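Local atomic coordinates of N-terminal acetyltransferase-like protein (Chaetomium thermophilum, PDB entry 5NNP), a protein that probably serves as the TPR-rich auxiliary subunit of an N-terminal acetyltransferase complex, a mostly helical scaffold that holds partner protein chains. Residues 148-151 with 152-156; 528-531 with 532-536; 681-684 with 685-688; 711-714 with 715-719. One frame throughout, in Å; residues are numbered along the deposited sequence.

Contact 1: 148-151 with 152-156; sequences NWTA and LAIAY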
ATOM      1  N   ASN A 148      10.257  21.414 -15.345  1.00 35.99           N
ATOM      2  CA  ASN A 148      11.574  21.537 -14.741  1.00 41.03           C
ATOM      3  C   ASN A 148      11.598  22.471 -13.548  1.00 40.91           C
ATOM      4  O   ASN A 148      12.466  22.319 -12.704  1.00 47.33           O
ATOM      5  CB  ASN A 148      12.593  21.999 -15.776  1.00 41.96           C
ATOM      6  CG  ASN A 148      12.776  20.988 -16.883  1.00 36.95           C
ATOM      7  OD1 ASN A 148      12.682  19.788 -16.647  1.00 31.34           O
ATOM      8  ND2 ASN A 148      13.031  21.466 -18.098  1.00 34.81           N
ATOM      9  N   TRP A 149      10.661  23.423 -13.460  1.00 35.59           N
ATOM     10  CA  TRP A 149      10.591  24.293 -12.272  1.00 34.95           C
ATOM     11  C   TRP A 149       9.993  23.515 -11.113  1.00 34.50           C
ATOM     12  O   TRP A 149      10.544  23.493 -10.000  1.00 37.35           O
ATOM     13  CB  TRP A 149       9.777  25.556 -12.528  1.00 25.84           C
ATOM     14  CG  TRP A 149      10.445  26.486 -13.478  1.00 40.75           C
ATOM     15  CD1 TRP A 149      10.386  26.435 -14.839  1.00 36.87           C
ATOM     16  CD2 TRP A 149      11.270  27.620 -13.154  1.00 41.86           C
ATOM     17  NE1 TRP A 149      11.128  27.446 -15.379  1.00 39.41           N
ATOM     18  CE2 TRP A 149      11.685  28.190 -14.372  1.00 39.08           C
ATOM     19  CE3 TRP A 149      11.711  28.202 -11.949  1.00 41.36           C
ATOM     20  CZ2 TRP A 149      12.521  29.313 -14.430  1.00 33.58           C
ATOM     21  CZ3 TRP A 149      12.540  29.311 -12.006  1.00 29.09           C
ATOM     22  CH2 TRP A 149      12.936  29.855 -13.240  1.00 35.69           C
ATOM     23  N   THR A 150       8.861  22.877 -11.393  1.00 27.25           N
ATOM     24  CA  THR A 150       8.166  22.034 -10.420  1.00 30.15           C
ATOM     25  C   THR A 150       9.066  20.936  -9.849  1.00 34.60           C
ATOM     26  O   THR A 150       9.096  20.722  -8.642  1.00 39.27           O
ATOM     27  CB  THR A 150       6.939  21.396 -11.053  1.00 31.11           C
ATOM     28  OG1 THR A 150       6.102  22.437 -11.542  1.00 34.46           O
ATOM     29  CG2 THR A 150       6.168  20.532 -10.038  1.00 30.36           C
ATOM     30  N   ALA A 151       9.807  20.265 -10.731  1.00 30.95           N
ATOM     31  CA  ALA A 151      10.766  19.238 -10.335  1.00 33.69           C
ATOM     32  C   ALA A 151      11.817  19.758  -9.351  1.00 35.68           C
ATOM     33  O   ALA A 151      12.113  19.090  -8.363  1.00 36.81           O
ATOM     34  CB  ALA A 151      11.446  18.658 -11.565  1.00 31.76           C
ATOM     35  N   LEU A 152      12.376  20.946  -9.617  1.00 32.74           N
ATOM     36  CA  LEU A 152      13.360  21.528  -8.708  1.00 27.62           C
ATOM     37  C   LEU A 152      12.696  21.903  -7.387  1.00 29.63           C
ATOM     38  O   LEU A 152      13.302  21.741  -6.334  1.00 36.36           O
ATOM     39  CB  LEU A 152      14.061  22.754  -9.311  1.00 35.91           C
ATOM     40  CG  LEU A 152      14.992  23.499  -8.317  1.00 37.46           C
ATOM     41  CD1 LEU A 152      16.159  22.624  -7.806  1.00 31.07           C
ATOM     42  CD2 LEU A 152      15.502  24.828  -8.849  1.00 37.92           C
ATOM     43  N   ALA A 153      11.456  22.383  -7.434  1.00 27.87           N
ATOM     44  CA  ALA A 153      10.690  22.605  -6.207  1.00 30.23           C
ATOM     45  C   ALA A 153      10.471  21.295  -5.415  1.00 32.42           C
ATOM     46  O   ALA A 153      10.633  21.264  -4.190  1.00 30.80           O
ATOM     47  CB  ALA A 153       9.372  23.247  -6.527  1.00 34.33           C
ATOM     48  N   ILE A 154      10.134  20.214  -6.121  1.00 26.95           N
ATOM     49  CA  ILE A 154       9.959  18.914  -5.475  1.00 27.90           C
ATOM     50  C   ILE A 154      11.256  18.431  -4.804  1.00 37.94           C
ATOM     51  O   ILE A 154      11.229  17.954  -3.662  1.00 41.35           O
ATOM     52  CB  ILE A 154       9.471  17.849  -6.477  1.00 24.31           C
ATOM     53  CG1 ILE A 154       8.023  18.127  -6.884  1.00 24.34           C
ATOM     54  CG2 ILE A 154       9.581  16.464  -5.893  1.00 24.19           C
ATOM     55  CD1 ILE A 154       7.676  17.612  -8.251  1.00 21.36           C
ATOM     56  N   ALA A 155      12.387  18.571  -5.496  1.00 33.75           N
ATOM     57  CA  ALA A 155      13.671  18.133  -4.948  1.00 33.62           C
ATOM     58  C   ALA A 155      13.991  18.880  -3.664  1.00 34.30           C
ATOM     59  O   ALA A 155      14.446  18.281  -2.677  1.00 33.07           O
ATOM     60  CB  ALA A 155      14.774  18.331  -5.945  1.00 36.52           C
ATOM     61  N   TYR A 156      13.759  20.192  -3.680  1.00 30.84           N
ATOM     62  CA  TYR A 156      13.976  21.006  -2.488  1.00 36.06           C
ATOM     63  C   TYR A 156      13.050  20.567  -1.357  1.00 37.23           C
ATOM     64  O   TYR A 156      13.475  20.405  -0.215  1.00 44.50           O
ATOM     65  CB  TYR A 156      13.739  22.483  -2.791  1.00 43.13           C
ATOM     66  CG  TYR A 156      14.921  23.219  -3.362  1.00 43.71           C
ATOM     67  CD1 TYR A 156      16.193  23.053  -2.835  1.00 49.79           C
ATOM     68  CD2 TYR A 156      14.758  24.107  -4.412  1.00 41.46           C
ATOM     69  CE1 TYR A 156      17.280  23.759  -3.359  1.00 46.31           C
ATOM     70  CE2 TYR A 156      15.817  24.792  -4.939  1.00 43.38           C
ATOM     71  CZ  TYR A 156      17.072  24.623  -4.419  1.00 41.80           C
ATOM     72  OH  TYR A 156      18.105  25.327  -4.981  1.00 42.99           O
TER

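Contact 2: 528-531 with 532-536; sequences HSFS and LRKGQ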
ATOM      1  N   HIS A 528       8.995   9.013 -11.109  1.00 36.26           N
ATOM      2  CA  HIS A 528       9.741  10.246 -10.853  1.00 39.26           C
ATOM      3  C   HIS A 528       9.623  11.172 -12.074  1.00 37.86           C
ATOM      4  O   HIS A 528       9.484  12.380 -11.924  1.00 36.26           O
ATOM      5  CB  HIS A 528      11.215   9.962 -10.540  1.00 40.98           C
ATOM      6  CG  HIS A 528      11.422   8.902  -9.482  1.00 43.83           C
ATOM      7  ND1 HIS A 528      10.818   8.952  -8.255  1.00 24.42           N
ATOM      8  CD2 HIS A 528      12.187   7.785  -9.496  1.00 34.78           C
ATOM      9  CE1 HIS A 528      11.184   7.887  -7.546  1.00 29.31           C
ATOM     10  NE2 HIS A 528      12.015   7.179  -8.269  1.00 33.36           N
ATOM     11  N   SER A 529       9.640  10.596 -13.277  1.00 31.91           N
ATOM     12  CA  SER A 529       9.460  11.372 -14.510  1.00 34.65           C
ATOM     13  C   SER A 529       8.005  11.551 -14.896  1.00 41.94           C
ATOM     14  O   SER A 529       7.583  12.616 -15.324  1.00 42.64           O
ATOM     15  CB  SER A 529      10.180  10.698 -15.662  1.00 30.16           C
ATOM     16  OG  SER A 529      11.561  10.679 -15.397  1.00 70.78           O
ATOM     17  N   PHE A 530       7.254  10.469 -14.765  1.00 42.77           N
ATOM     18  CA  PHE A 530       5.895  10.421 -15.243  1.00 43.19           C
ATOM     19  C   PHE A 530       4.990  11.426 -14.528  1.00 45.97           C
ATOM     20  O   PHE A 530       4.160  12.092 -15.165  1.00 44.30           O
ATOM     21  CB  PHE A 530       5.347   9.017 -15.081  1.00 40.39           C
ATOM     22  CG  PHE A 530       4.031   8.819 -15.748  1.00 43.84           C
ATOM     23  CD1 PHE A 530       3.959   8.645 -17.108  1.00 41.98           C
ATOM     24  CD2 PHE A 530       2.861   8.827 -15.014  1.00 40.81           C
ATOM     25  CE1 PHE A 530       2.741   8.473 -17.724  1.00 43.23           C
ATOM     26  CE2 PHE A 530       1.658   8.657 -15.622  1.00 35.55           C
ATOM     27  CZ  PHE A 530       1.594   8.481 -16.983  1.00 35.34           C
ATOM     28  N   SER A 531       5.154  11.538 -13.213  1.00 32.67           N
ATOM     29  CA  SER A 531       4.351  12.465 -12.436  1.00 28.30           C
ATOM     30  C   SER A 531       4.585  13.912 -12.845  1.00 36.88           C
ATOM     31  O   SER A 531       3.685  14.746 -12.697  1.00 39.06           O
ATOM     32  CB  SER A 531       4.618  12.288 -10.942  1.00 33.03           C
ATOM     33  OG  SER A 531       3.876  11.182 -10.434  1.00 42.68           O
ATOM     34  N   LEU A 532       5.785  14.217 -13.346  1.00 36.98           N
ATOM     35  CA  LEU A 532       6.080  15.570 -13.821  1.00 37.82           C
ATOM     36  C   LEU A 532       5.282  15.847 -15.105  1.00 41.61           C
ATOM     37  O   LEU A 532       4.909  16.982 -15.369  1.00 43.64           O
ATOM     38  CB  LEU A 532       7.582  15.772 -14.052  1.00 33.61           C
ATOM     39  CG  LEU A 532       8.502  15.725 -12.823  1.00 40.48           C
ATOM     40  CD1 LEU A 532       9.959  15.810 -13.218  1.00 31.15           C
ATOM     41  CD2 LEU A 532       8.187  16.825 -11.815  1.00 41.69           C
ATOM     42  N   ARG A 533       5.003  14.806 -15.886  1.00 40.81           N
ATOM     43  CA  ARG A 533       4.232  14.972 -17.110  1.00 43.41           C
ATOM     44  C   ARG A 533       2.746  15.150 -16.788  1.00 41.64           C
ATOM     45  O   ARG A 533       2.074  15.978 -17.401  1.00 42.68           O
ATOM     46  CB  ARG A 533       4.442  13.780 -18.056  1.00 51.75           C
ATOM     47  CG  ARG A 533       5.667  13.898 -18.961  1.00 64.98           C
ATOM     48  CD  ARG A 533       6.574  12.665 -18.903  1.00 73.16           C
ATOM     49  NE  ARG A 533       6.023  11.514 -19.616  1.00 81.34           N
ATOM     50  CZ  ARG A 533       6.491  10.270 -19.501  1.00 84.75           C
ATOM     51  NH1 ARG A 533       7.523  10.021 -18.694  1.00 76.78           N
ATOM     52  NH2 ARG A 533       5.920   9.273 -20.181  1.00 84.37           N
ATOM     53  N   LYS A 534       2.239  14.388 -15.825  1.00 35.65           N
ATOM     54  CA  LYS A 534       0.856  14.529 -15.370  1.00 40.04           C
ATOM     55  C   LYS A 534       0.602  15.809 -14.566  1.00 45.97           C
ATOM     56  O   LYS A 534      -0.519  16.297 -14.522  1.00 60.36           O
ATOM     57  CB  LYS A 534       0.443  13.331 -14.508  1.00 46.57           C
ATOM     58  CG  LYS A 534       0.774  11.956 -15.083  1.00 53.52           C
ATOM     59  CD  LYS A 534       0.203  11.730 -16.482  1.00 57.18           C
ATOM     60  CE  LYS A 534      -1.315  11.756 -16.494  1.00 63.93           C
ATOM     61  NZ  LYS A 534      -1.863  11.530 -17.868  1.00 66.93           N
ATOM     62  N   GLY A 535       1.629  16.339 -13.905  1.00 38.07           N
ATOM     63  CA  GLY A 535       1.464  17.511 -13.057  1.00 34.22           C
ATOM     64  C   GLY A 535       0.782  17.265 -11.716  1.00 39.84           C
ATOM     65  O   GLY A 535       0.626  18.185 -10.930  1.00 46.09           O
ATOM     66  N   GLN A 536       0.375  16.027 -11.452  1.00 38.17           N
ATOM     67  CA  GLN A 536      -0.319  15.675 -10.221  1.00 30.95           C
ATOM     68  C   GLN A 536       0.654  15.494  -9.062  1.00 39.24           C
ATOM     69  O   GLN A 536       0.926  14.380  -8.630  1.00 39.20           O
ATOM     70  CB  GLN A 536      -1.122  14.400 -10.428  1.00 38.03           C
ATOM     71  CG  GLN A 536      -2.184  14.512 -11.508  1.00 43.86           C
ATOM     72  CD  GLN A 536      -3.488  15.155 -11.027  1.00 48.26           C
ATOM     73  OE1 GLN A 536      -3.589  15.657  -9.905  1.00 44.94           O
ATOM     74  NE2 GLN A 536      -4.500  15.115 -11.880  1.00 50.47           N
TER
HETATM   75  O   HOH W   1       1.503  12.339  -9.889  1.00 42.53           O

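Contact 3: 681-684 with 685-688; sequences EVYI and RKKK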
ATOM      1  N   GLU A 681      17.195 -13.503  19.717  1.00 53.43           N
ATOM      2  CA  GLU A 681      17.564 -14.892  19.457  1.00 54.85           C
ATOM      3  C   GLU A 681      18.622 -15.040  18.353  1.00 52.78           C
ATOM      4  O   GLU A 681      19.533 -15.863  18.476  1.00 58.40           O
ATOM      5  CB  GLU A 681      16.318 -15.703  19.096  1.00 54.68           C
ATOM      6  CG  GLU A 681      15.238 -15.653  20.149  1.00 52.14           C
ATOM      7  CD  GLU A 681      15.690 -16.227  21.467  1.00 64.39           C
ATOM      8  OE1 GLU A 681      16.674 -16.995  21.475  1.00 69.25           O
ATOM      9  OE2 GLU A 681      15.059 -15.909  22.495  1.00 67.58           O
ATOM     10  N   VAL A 682      18.502 -14.246  17.286  1.00 49.46           N
ATOM     11  CA  VAL A 682      19.472 -14.262  16.184  1.00 48.36           C
ATOM     12  C   VAL A 682      20.855 -13.753  16.584  1.00 64.12           C
ATOM     13  O   VAL A 682      21.865 -14.364  16.227  1.00 70.34           O
ATOM     14  CB  VAL A 682      18.997 -13.416  14.990  1.00 57.03           C
ATOM     15  CG1 VAL A 682      20.138 -13.193  13.994  1.00 47.25           C
ATOM     16  CG2 VAL A 682      17.794 -14.064  14.312  1.00 52.77           C
ATOM     17  N   TYR A 683      20.905 -12.652  17.333  1.00 57.85           N
ATOM     18  CA  TYR A 683      22.185 -12.035  17.695  1.00 59.92           C
ATOM     19  C   TYR A 683      22.994 -12.759  18.781  1.00 64.81           C
ATOM     20  O   TYR A 683      24.228 -12.753  18.725  1.00 67.99           O
ATOM     21  CB  TYR A 683      21.965 -10.588  18.126  1.00 58.09           C
ATOM     22  CG  TYR A 683      21.623  -9.676  16.974  1.00 56.16           C
ATOM     23  CD1 TYR A 683      22.359  -9.708  15.801  1.00 59.47           C
ATOM     24  CD2 TYR A 683      20.558  -8.795  17.054  1.00 47.82           C
ATOM     25  CE1 TYR A 683      22.052  -8.876  14.745  1.00 57.18           C
ATOM     26  CE2 TYR A 683      20.244  -7.963  16.005  1.00 53.42           C
ATOM     27  CZ  TYR A 683      20.995  -8.008  14.852  1.00 54.91           C
ATOM     28  OH  TYR A 683      20.685  -7.179  13.803  1.00 51.31           O
ATOM     29  N   ILE A 684      22.344 -13.371  19.770  1.00 64.14           N
ATOM     30  CA  ILE A 684      23.128 -14.127  20.754  1.00 76.58           C
ATOM     31  C   ILE A 684      23.835 -15.292  20.070  1.00 78.58           C
ATOM     32  O   ILE A 684      24.984 -15.614  20.390  1.00 79.38           O
ATOM     33  CB  ILE A 684      22.285 -14.677  21.920  1.00 73.94           C
ATOM     34  CG1 ILE A 684      20.975 -15.254  21.406  1.00 70.98           C
ATOM     35  CG2 ILE A 684      22.019 -13.593  22.943  1.00 80.09           C
ATOM     36  CD1 ILE A 684      20.007 -15.574  22.499  1.00 71.50           C
ATOM     37  N   ARG A 685      23.142 -15.905  19.111  1.00 75.50           N
ATOM     38  CA  ARG A 685      23.682 -17.025  18.350  1.00 72.86           C
ATOM     39  C   ARG A 685      24.823 -16.564  17.445  1.00 78.54           C
ATOM     40  O   ARG A 685      25.797 -17.287  17.223  1.00 86.18           O
ATOM     41  CB  ARG A 685      22.570 -17.692  17.533  1.00 68.53           C
ATOM     42  CG  ARG A 685      21.560 -18.461  18.384  1.00 62.41           C
ATOM     43  CD  ARG A 685      20.414 -18.977  17.543  1.00 62.74           C
ATOM     44  NE  ARG A 685      19.447 -19.790  18.285  1.00 64.15           N
ATOM     45  CZ  ARG A 685      18.641 -19.330  19.242  1.00 64.02           C
ATOM     46  NH1 ARG A 685      18.696 -18.056  19.616  1.00 62.13           N
ATOM     47  NH2 ARG A 685      17.786 -20.153  19.841  1.00 64.90           N
ATOM     48  N   LYS A 686      24.693 -15.343  16.943  1.00 78.79           N
ATOM     49  CA  LYS A 686      25.689 -14.727  16.079  1.00 69.82           C
ATOM     50  C   LYS A 686      26.889 -14.235  16.887  1.00 68.71           C
ATOM     51  O   LYS A 686      27.864 -13.746  16.317  1.00 71.75           O
ATOM     52  CB  LYS A 686      25.061 -13.566  15.304  1.00 65.37           C
ATOM     53  CG  LYS A 686      25.037 -13.732  13.794  1.00 64.17           C
ATOM     54  CD  LYS A 686      24.468 -12.484  13.111  1.00 55.69           C
ATOM     55  CE  LYS A 686      25.156 -12.249  11.772  1.00 62.34           C
ATOM     56  NZ  LYS A 686      24.766 -10.956  11.147  1.00 72.94           N
ATOM     57  N   LYS A 687      26.791 -14.353  18.211  1.00 65.49           N
ATOM     58  CA  LYS A 687      27.816 -13.887  19.153  1.00 71.89           C
ATOM     59  C   LYS A 687      27.978 -12.363  19.156  1.00 66.46           C
ATOM     60  O   LYS A 687      29.010 -11.836  19.583  1.00 73.50           O
ATOM     61  CB  LYS A 687      29.170 -14.539  18.851  1.00 79.33           C
ATOM     62  CG  LYS A 687      29.149 -16.054  18.803  1.00 80.69           C
ATOM     63  CD  LYS A 687      28.620 -16.638  20.092  1.00 84.29           C
ATOM     64  CE  LYS A 687      28.765 -18.152  20.094  1.00 87.29           C
ATOM     65  NZ  LYS A 687      30.174 -18.559  19.827  1.00 86.24           N
ATOM     66  N   LYS A 688      26.957 -11.662  18.683  1.00 58.34           N
ATOM     67  CA  LYS A 688      26.968 -10.206  18.659  1.00 56.59           C
ATOM     68  C   LYS A 688      26.121  -9.677  19.806  1.00 57.33           C
ATOM     69  O   LYS A 688      24.981  -9.269  19.618  1.00 59.81           O
ATOM     70  CB  LYS A 688      26.461  -9.680  17.314  1.00 56.05           C
ATOM     71  CG  LYS A 688      27.338 -10.065  16.123  1.00 57.67           C
ATOM     72  CD  LYS A 688      28.765  -9.509  16.263  1.00 58.25           C
ATOM     73  CE  LYS A 688      29.713 -10.034  15.173  1.00 58.85           C
ATOM     74  NZ  LYS A 688      29.300  -9.666  13.784  1.00 62.54           N
TER

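Contact 4: 711-714 with 715-719; sequences EQAA and KLRKI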
ATOM      1  N   GLU A 711      12.882 -13.823  30.172  1.00 73.47           N
ATOM      2  CA  GLU A 711      13.685 -15.008  29.907  1.00 74.65           C
ATOM      3  C   GLU A 711      14.996 -14.664  29.194  1.00 74.26           C
ATOM      4  O   GLU A 711      16.078 -15.077  29.621  1.00 77.73           O
ATOM      5  CB  GLU A 711      12.877 -15.999  29.074  1.00 78.36           C
ATOM      6  CG  GLU A 711      13.459 -17.388  29.014  1.00 85.71           C
ATOM      7  CD  GLU A 711      12.694 -18.279  28.067  1.00 93.09           C
ATOM      8  OE1 GLU A 711      12.587 -17.922  26.866  1.00 90.20           O
ATOM      9  OE2 GLU A 711      12.191 -19.329  28.531  1.00 97.33           O
ATOM     10  N   GLN A 712      14.891 -13.903  28.110  1.00 68.68           N
ATOM     11  CA  GLN A 712      16.064 -13.474  27.359  1.00 66.01           C
ATOM     12  C   GLN A 712      16.973 -12.570  28.197  1.00 72.33           C
ATOM     13  O   GLN A 712      18.194 -12.623  28.063  1.00 75.93           O
ATOM     14  CB  GLN A 712      15.642 -12.761  26.068  1.00 65.71           C
ATOM     15  CG  GLN A 712      14.953 -13.676  25.050  1.00 63.33           C
ATOM     16  CD  GLN A 712      14.339 -12.909  23.888  1.00 63.83           C
ATOM     17  OE1 GLN A 712      14.013 -11.732  24.020  1.00 67.70           O
ATOM     18  NE2 GLN A 712      14.175 -13.577  22.744  1.00 56.44           N
ATOM     19  N   ALA A 713      16.381 -11.750  29.064  1.00 74.21           N
ATOM     20  CA  ALA A 713      17.159 -10.897  29.963  1.00 72.67           C
ATOM     21  C   ALA A 713      18.035 -11.749  30.883  1.00 79.47           C
ATOM     22  O   ALA A 713      19.228 -11.485  31.064  1.00 82.71           O
ATOM     23  CB  ALA A 713      16.235 -10.001  30.782  1.00 67.68           C
ATOM     24  N   ALA A 714      17.432 -12.788  31.449  1.00 78.24           N
ATOM     25  CA  ALA A 714      18.155 -13.695  32.321  1.00 76.19           C
ATOM     26  C   ALA A 714      19.159 -14.540  31.541  1.00 76.07           C
ATOM     27  O   ALA A 714      20.239 -14.850  32.043  1.00 80.79           O
ATOM     28  CB  ALA A 714      17.176 -14.590  33.073  1.00 78.34           C
ATOM     29  N   LYS A 715      18.803 -14.919  30.320  1.00 75.58           N
ATOM     30  CA  LYS A 715      19.678 -15.761  29.504  1.00 80.09           C
ATOM     31  C   LYS A 715      20.923 -14.984  29.075  1.00 82.56           C
ATOM     32  O   LYS A 715      22.017 -15.538  28.973  1.00 82.43           O
ATOM     33  CB  LYS A 715      18.920 -16.296  28.277  1.00 74.36           C
ATOM     34  CG  LYS A 715      19.644 -17.392  27.492  1.00 78.65           C
ATOM     35  CD  LYS A 715      18.682 -18.125  26.545  1.00 85.82           C
ATOM     36  CE  LYS A 715      18.003 -17.163  25.556  1.00 83.08           C
ATOM     37  NZ  LYS A 715      16.985 -17.806  24.657  1.00 79.23           N
ATOM     38  N   LEU A 716      20.749 -13.688  28.841  1.00 77.84           N
ATOM     39  CA  LEU A 716      21.848 -12.843  28.393  1.00 81.34           C
ATOM     40  C   LEU A 716      22.887 -12.672  29.486  1.00 83.54           C
ATOM     41  O   LEU A 716      24.088 -12.789  29.247  1.00 86.61           O
ATOM     42  CB  LEU A 716      21.319 -11.475  27.959  1.00 77.39           C
ATOM     43  CG  LEU A 716      22.230 -10.531  27.175  1.00 74.43           C
ATOM     44  CD1 LEU A 716      22.500 -11.057  25.768  1.00 67.80           C
ATOM     45  CD2 LEU A 716      21.588  -9.155  27.117  1.00 75.55           C
ATOM     46  N   ARG A 717      22.417 -12.393  30.691  1.00 80.97           N
ATOM     47  CA  ARG A 717      23.315 -12.109  31.796  1.00 89.34           C
ATOM     48  C   ARG A 717      24.297 -13.248  32.083  1.00 91.90           C
ATOM     49  O   ARG A 717      25.440 -12.999  32.465  1.00 93.13           O
ATOM     50  CB  ARG A 717      22.509 -11.781  33.049  1.00 92.18           C
ATOM     51  CG  ARG A 717      21.810 -10.431  32.990  1.00 91.27           C
ATOM     52  CD  ARG A 717      21.475  -9.959  34.392  1.00 95.59           C
ATOM     53  NE  ARG A 717      21.312  -8.511  34.475  1.00 98.53           N
ATOM     54  CZ  ARG A 717      20.168  -7.878  34.247  1.00 98.05           C
ATOM     55  NH1 ARG A 717      19.081  -8.568  33.916  1.00 94.47           N
ATOM     56  NH2 ARG A 717      20.113  -6.555  34.352  1.00 97.06           N
ATOM     57  N   LYS A 718      23.858 -14.490  31.893  1.00 93.89           N
ATOM     58  CA  LYS A 718      24.744 -15.642  32.055  1.00 98.38           C
ATOM     59  C   LYS A 718      25.877 -15.618  31.023  1.00 97.79           C
ATOM     60  O   LYS A 718      27.045 -15.833  31.363  1.00104.37           O
ATOM     61  CB  LYS A 718      23.960 -16.958  31.946  1.00 98.50           C
ATOM     62  CG  LYS A 718      24.840 -18.212  31.983  1.00101.53           C
ATOM     63  CD  LYS A 718      24.034 -19.488  31.772  1.00103.35           C
ATOM     64  CE  LYS A 718      24.945 -20.706  31.711  1.00105.79           C
ATOM     65  NZ  LYS A 718      25.858 -20.781  32.885  1.00109.39           N
ATOM     66  N   ILE A 719      25.519 -15.353  29.768  1.00 89.66           N
ATOM     67  CA  ILE A 719      26.470 -15.332  28.661  1.00 87.78           C
ATOM     68  C   ILE A 719      27.514 -14.240  28.853  1.00 90.64           C
ATOM     69  O   ILE A 719      28.705 -14.458  28.627  1.00 95.72           O
ATOM     70  CB  ILE A 719      25.746 -15.121  27.311  1.00 82.84           C
ATOM     71  CG1 ILE A 719      24.685 -16.203  27.116  1.00 88.04           C
ATOM     72  CG2 ILE A 719      26.729 -15.133  26.152  1.00 80.01           C
ATOM     73  CD1 ILE A 719      25.186 -17.614  27.444  1.00 91.90           C
TER

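Contact 1: 148-151 with 152-156
Trp149 joins this turn of helix 146-159 through its backbone, its O accepting from Ala153 N at 2.9 Å, while its flat indole turns away from the turn: the ring meets that of Tyr172 with the planes about 55° apart, and NE1 bonds to Pro143 O. The next carbonyl, Thr150 O, accepts from Ile154 N at 2.8 Å. Ala155 N in turn bonds to Ala151 O at 2.9 Å. Along another side of the helix, the methyl CG2 of Thr150 lies 3.7 Å from CD1 of Ile154, the two side chains crossing at a slant. Thr150 directs CG2 this way by setting it anti to the backbone N and leaving OG1 beside that N (chi1 -57°). The alanines suit a crowded helix because a lone methyl lets neighbours come close: Ala153 packs on Leu169 and Ala155 on Tyr131. Leu152, with a longer branched chain, bridges to Leu139 and Ile168. A helix packed between its sequence neighbours, here 128-141 and 162-175, through small residues and aliphatic branches is characteristic of the stacked helices of TPR-like superhelical proteins.

Contact 2: 528-531 with 532-536
Lys534 N bonds to Phe530 O at 3.1 Å and Gly535 N to Ser531 O at 2.9 Å, the last turn of helix 527-534 before Gly535 leaves helical geometry with a phi of 75°, a conformation glycine adopts easily. Outside this turn, the ring of Phe530 lies between two long side chains. With CG anti to the backbone N (chi1 -171°), its CD1 sits over one face of the Arg533 guanidinium, toward the rim, 3.7 Å from NH2. The two planes stand 78° apart, and NH2 lies at the ring's edge, so this is an edge contact and not a stacked cation-pi pair. At the opposite end of the ring, round CE2 and CZ, Lys534, bent at chi2 and chi3, lays CG 3.5 Å from Phe530 CE2; its methylenes suit the ring, while NZ has a distant, weakly paired acidic side chain of another protein chain. This short turn, with Gln536 at the N-cap of helix 537-547, is consistent with the tight links between successive helices in TPR-like arrays. Replacing Phe530 by an alanine would take away the ring edge between them and would probably leave the Arg533 guanidinium and the Lys534 methylenes freer to turn. A water spans the turn, accepting from Ser531 OG at 2.7 Å and donating to Gln536 O. On the inner side Leu532 points its branched end at Ala151 and Ile154 of helix 146-159, and His528 bonds through NE2 to Gln124 and through ND1 to Tyr540.

Contact 3: 681-684 with 685-688
Arg685 reaches back one turn along helix 673-685 and donates twice from a single nitrogen: NH1 lies 2.6 Å from Glu681 O and 2.9 Å from Glu681 OE1. The second bond is a salt bridge, nearly straight at 170°, in the guanidinium plane and on the anti lone pair of OE1, with carboxylate and guanidinium planes 70° apart. An extended chain from CG to NE gives arginine the length to do this, and NE goes on to a salt bridge with Asp572, while Glu681 OE2 is held by Gln712. A leucine in place of Arg685 would probably leave the carboxylates of Glu681 and Asp572 without this shared positive mate. Ile684 lies alongside Arg685, its CD1 4.0 Å from NH1, and packs on Leu716 of helix 707-723. The side chain of Tyr683 packs on Leu691 and Cys695 of helix 689-702 and on Met659 of helix 654-668, a span that suits a large aromatic. Its carbonyl takes part in the helix cap: Lys688 N bonds to Tyr683 O at 2.9 Å, and Lys687 N makes a weak bond to Ile684 O. Lys686 and Lys688 both salt-bridge Glu19 of a neighbouring protein chain. With Lys687 at positive phi, the two returning bonds make a Schellman motif.

Contact 4: 711-714 with 715-719
A chi1 of -71° sets CG of Arg717 beside its own backbone N and carries it to 3.4 Å from Ala713 O, so that the extended chain runs on past the methyl of Ala713 toward Leu739. Leu716 takes the other common setting, with CG on the far side of CB from its N (chi1 -167°), and its branched end is buried against Leu693, Leu696 and Phe680. Its CB rests 3.3 Å from Gln712 O, and its N bonds to the same oxygen at 2.9 Å. One residue earlier Lys715 N bonds to Glu711 O at 2.8 Å, while the bond from Arg717 N to Ala713 O is weak at 3.3 Å. Helix 707-723 is a late member of the helical array; it packs on helices 673-685 and 689-702, the former running in about the same direction. Glu711, Ala714 and Lys718 are exposed, while helix 729-739 touches Leu716 and Arg717. Gln712 suits the buried side because its amide can serve polar atoms there: NE2 donates to Ile677 O. Lys715 bends at chi3, and its NZ stays 4.9 Å from Glu711 OE1, whose salt bridge is with Lys708. The aliphatic part of Lys715 lies on Ile684 instead, and NZ makes a long, weak ion pair with Glu681.

Overall arrangement
Along the chain the four contacts follow in series, but in space they form two pairs. Contacts 1 and 2 have centres 11 Å apart although nearly four hundred residues separate them: helix 527-534 packs on helix 146-159, so a late helix returns to an early one. Contacts 3 and 4, with centres 12 Å apart, join helices 673-685 and 707-723 near the C-terminal end. Contacts 2 and 3, on opposite sides of the chain's centre, have centres 46 Å apart. Contacts 2 and 3 each reach another protein chain, consistent with a scaffold whose helical array offers binding surfaces at widely separated points.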